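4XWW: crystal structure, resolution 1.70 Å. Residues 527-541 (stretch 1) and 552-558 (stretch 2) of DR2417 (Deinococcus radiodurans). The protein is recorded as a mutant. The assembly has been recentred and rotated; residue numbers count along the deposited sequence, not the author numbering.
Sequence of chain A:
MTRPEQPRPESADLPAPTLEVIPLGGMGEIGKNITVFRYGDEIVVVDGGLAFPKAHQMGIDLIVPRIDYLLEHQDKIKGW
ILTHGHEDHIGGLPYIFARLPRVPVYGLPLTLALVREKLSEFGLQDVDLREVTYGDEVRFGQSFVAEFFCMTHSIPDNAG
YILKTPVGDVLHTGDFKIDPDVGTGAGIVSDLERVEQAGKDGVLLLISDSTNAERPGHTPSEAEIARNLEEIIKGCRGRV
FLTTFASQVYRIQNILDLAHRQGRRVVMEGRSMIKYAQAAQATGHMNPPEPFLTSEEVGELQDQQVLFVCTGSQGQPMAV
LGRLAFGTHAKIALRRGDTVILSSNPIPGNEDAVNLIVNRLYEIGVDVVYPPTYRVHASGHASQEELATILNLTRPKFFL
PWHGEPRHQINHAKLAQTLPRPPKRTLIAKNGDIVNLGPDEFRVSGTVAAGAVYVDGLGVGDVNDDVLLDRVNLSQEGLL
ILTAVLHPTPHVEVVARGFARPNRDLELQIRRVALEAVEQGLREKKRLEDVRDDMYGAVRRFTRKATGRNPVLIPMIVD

Stretch 1 527-541: RLEDVRDDMYGAVRR
Stretch 2, residues 552-558: VLIPMIV

Helix 528-541 packs across strand 552-556, their N-to-C directions 143° apart and their axes 8.0 Å apart at closest approach; Arg 532 CA lies 5.8 Å from Ile 557 CA. The helix follows Arg 527 at the N-cap position and holds phi/psi near -65/-40, whereas the strand is extended until Ile 557 turns to -101/-3. No hydrogen bond crosses the contact, which buries 623 Å² mainly through apolar packing.

Strand alternation directs Leu 553 and Pro 555 toward the helix, and Ile 554 and Met 556 away; Ile 557, just past the strand, also points toward it. Branched aliphatic side chains suit this buried space: Ile 557 (m, m) CD1 lies 4.2 Å from Val 531 (t) CG1, and Leu 553 (m, t) CD2 4.0 Å from Val 539 (t) CG1. Flexible Met 535 (p, t, t) sets CE 3.3 Å from Ile 557 CD1 and 3.7 Å from Pro 555 CB. Compact Pro 555 brings CG 3.7 Å from Tyr 536 CB.

Leu 553 CD1 also makes a CH-pi contact, 4.2 Å from the Tyr 536 (t) ring centroid and 19° off its normal.

Exposed Arg 532 (chi1 94°, chi2 -144°, chi3 -95°) combines aliphatic reach, CB 3.3 Å from Ile 557 CG1, with a polar end, NE 3.9 Å from Pro 555 O. Arg 540 (t, p, p) starts sideways, but its end comes nearer, guanidinium face over Leu 553 CD1; NH2 donates to Tyr 536 OH at 3.2 Å.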

# COMPACT_ATOMS: atom_id res chain seq x y z
N ARG A 527 42.93 8.97 19.23
CA ARG A 527 43.03 9.17 17.79
C ARG A 527 41.79 9.91 17.30
O ARG A 527 40.72 9.78 17.89
CB ARG A 527 43.20 7.82 17.07
CG ARG A 527 42.27 7.57 15.89
CD ARG A 527 42.88 7.97 14.54
NE ARG A 527 44.10 8.77 14.68
CZ ARG A 527 44.59 9.56 13.73
NH1 ARG A 527 43.96 9.67 12.56
NH2 ARG A 527 45.70 10.24 13.94
N LEU A 528 41.94 10.71 16.24
CA LEU A 528 40.84 11.53 15.73
C LEU A 528 39.60 10.68 15.42
O LEU A 528 38.47 11.12 15.64
CB LEU A 528 41.27 12.29 14.47
CG LEU A 528 42.40 13.32 14.64
CD1 LEU A 528 42.40 14.30 13.47
CD2 LEU A 528 42.28 14.06 15.97
N GLU A 529 39.83 9.46 14.94
CA GLU A 529 38.74 8.52 14.67
C GLU A 529 38.00 8.16 15.95
O GLU A 529 36.78 7.97 15.94
CB GLU A 529 39.28 7.26 13.99
N ASP A 530 38.73 8.07 17.06
CA ASP A 530 38.11 7.77 18.35
C ASP A 530 37.25 8.94 18.84
O ASP A 530 36.21 8.74 19.47
CB ASP A 530 39.17 7.42 19.39
N VAL A 531 37.69 10.16 18.54
CA VAL A 531 36.99 11.35 19.02
C VAL A 531 35.66 11.59 18.30
O VAL A 531 34.68 11.98 18.94
CB VAL A 531 37.86 12.61 18.88
CG1 VAL A 531 37.28 13.75 19.72
CG2 VAL A 531 39.29 12.32 19.31
N ARG A 532 35.64 11.38 16.98
CA ARG A 532 34.41 11.55 16.21
C ARG A 532 33.33 10.63 16.75
O ARG A 532 32.16 10.99 16.82
CB ARG A 532 34.65 11.29 14.71
CG ARG A 532 34.35 9.88 14.22
CD ARG A 532 35.33 9.44 13.14
NE ARG A 532 34.83 9.67 11.79
CZ ARG A 532 35.42 9.21 10.69
NH1 ARG A 532 34.91 9.47 9.49
NH2 ARG A 532 36.54 8.50 10.78
N ASP A 533 33.76 9.43 17.16
CA ASP A 533 32.85 8.43 17.67
C ASP A 533 32.26 8.88 18.99
O ASP A 533 31.08 8.66 19.26
CB ASP A 533 33.57 7.09 17.83
CG ASP A 533 33.84 6.40 16.51
OD1 ASP A 533 33.51 6.99 15.45
OD2 ASP A 533 34.38 5.28 16.51
N ASP A 534 33.08 9.53 19.81
CA ASP A 534 32.64 10.03 21.11
C ASP A 534 31.59 11.13 20.96
O ASP A 534 30.65 11.20 21.74
CB ASP A 534 33.83 10.53 21.91
N MET A 535 31.76 11.99 19.95
CA MET A 535 30.81 13.09 19.77
C MET A 535 29.54 12.62 19.05
O MET A 535 28.46 13.15 19.29
CB MET A 535 31.46 14.27 19.03
CG MET A 535 31.78 14.07 17.55
SD MET A 535 31.88 15.68 16.73
CE MET A 535 32.60 15.24 15.15
N TYR A 536 29.67 11.60 18.21
CA TYR A 536 28.50 10.95 17.63
C TYR A 536 27.67 10.31 18.74
O TYR A 536 26.44 10.38 18.73
CB TYR A 536 28.91 9.89 16.59
CG TYR A 536 27.81 8.94 16.12
CD1 TYR A 536 27.37 7.90 16.93
CD2 TYR A 536 27.24 9.07 14.86
CE1 TYR A 536 26.38 7.03 16.51
CE2 TYR A 536 26.25 8.20 14.43
CZ TYR A 536 25.82 7.18 15.26
OH TYR A 536 24.84 6.31 14.85
N GLY A 537 28.35 9.68 19.69
CA GLY A 537 27.70 8.98 20.77
C GLY A 537 26.96 9.91 21.72
O GLY A 537 25.83 9.63 22.12
N ALA A 538 27.60 11.02 22.06
CA ALA A 538 27.01 11.99 22.98
C ALA A 538 25.77 12.66 22.38
O ALA A 538 24.75 12.80 23.06
CB ALA A 538 28.04 13.05 23.36
N VAL A 539 25.85 13.06 21.12
CA VAL A 539 24.74 13.72 20.45
C VAL A 539 23.55 12.78 20.26
O VAL A 539 22.40 13.18 20.43
CB VAL A 539 25.17 14.30 19.08
CG1 VAL A 539 23.97 14.89 18.35
CG2 VAL A 539 26.26 15.35 19.27
N ARG A 540 23.83 11.53 19.91
CA ARG A 540 22.78 10.51 19.78
C ARG A 540 22.02 10.35 21.09
O ARG A 540 20.80 10.26 21.11
CB ARG A 540 23.38 9.17 19.36
CG ARG A 540 22.50 7.97 19.68
CD ARG A 540 21.36 7.83 18.69
NE ARG A 540 21.85 7.51 17.34
CZ ARG A 540 21.51 8.19 16.25
NH1 ARG A 540 20.69 9.23 16.34
NH2 ARG A 540 21.99 7.83 15.07
N ARG A 541 22.77 10.33 22.19
CA ARG A 541 22.19 10.24 23.52
C ARG A 541 21.39 11.49 23.87
O ARG A 541 20.33 11.39 24.49
CB ARG A 541 23.29 10.01 24.57
N VAL A 552 19.90 10.32 11.36
CA VAL A 552 21.16 9.82 10.83
C VAL A 552 22.23 10.86 11.14
O VAL A 552 22.05 12.04 10.87
CB VAL A 552 21.07 9.51 9.31
CG1 VAL A 552 22.30 10.02 8.56
CG2 VAL A 552 20.87 8.02 9.09
N LEU A 553 23.34 10.40 11.73
CA LEU A 553 24.41 11.28 12.19
C LEU A 553 25.72 11.05 11.46
O LEU A 553 26.30 9.98 11.53
CB LEU A 553 24.66 11.06 13.67
CG LEU A 553 23.57 11.52 14.62
CD1 LEU A 553 23.67 10.78 15.95
CD2 LEU A 553 23.68 13.02 14.82
N ILE A 554 26.21 12.10 10.81
CA ILE A 554 27.47 12.04 10.11
C ILE A 554 28.46 12.98 10.80
O ILE A 554 28.44 14.19 10.58
CB ILE A 554 27.28 12.48 8.66
CG1 ILE A 554 26.43 11.45 7.92
CG2 ILE A 554 28.61 12.69 7.97
CD1 ILE A 554 26.22 11.77 6.46
N PRO A 555 29.35 12.42 11.60
CA PRO A 555 30.33 13.27 12.29
C PRO A 555 31.67 13.37 11.55
O PRO A 555 32.16 12.38 11.02
CB PRO A 555 30.50 12.56 13.64
CG PRO A 555 30.27 11.12 13.33
CD PRO A 555 29.31 11.06 12.16
N MET A 556 32.25 14.57 11.53
CA MET A 556 33.56 14.82 10.91
C MET A 556 34.48 15.61 11.85
O MET A 556 34.09 16.65 12.37
CB MET A 556 33.39 15.59 9.59
CG MET A 556 32.25 15.12 8.71
SD MET A 556 32.30 15.83 7.05
CE MET A 556 32.72 17.53 7.40
N ILE A 557 35.71 15.14 12.04
CA ILE A 557 36.66 15.82 12.94
C ILE A 557 37.69 16.68 12.20
O ILE A 557 38.50 17.35 12.83
CB ILE A 557 37.36 14.80 13.87
CG1 ILE A 557 36.32 14.08 14.73
CG2 ILE A 557 38.38 15.47 14.76
CD1 ILE A 557 35.83 14.90 15.90
N VAL A 558 37.66 16.67 10.88
CA VAL A 558 38.66 17.37 10.09
C VAL A 558 38.08 18.63 9.44
O VAL A 558 37.16 18.54 8.64
CB VAL A 558 39.22 16.44 9.00
CG1 VAL A 558 40.06 17.19 7.97
CG2 VAL A 558 40.03 15.31 9.63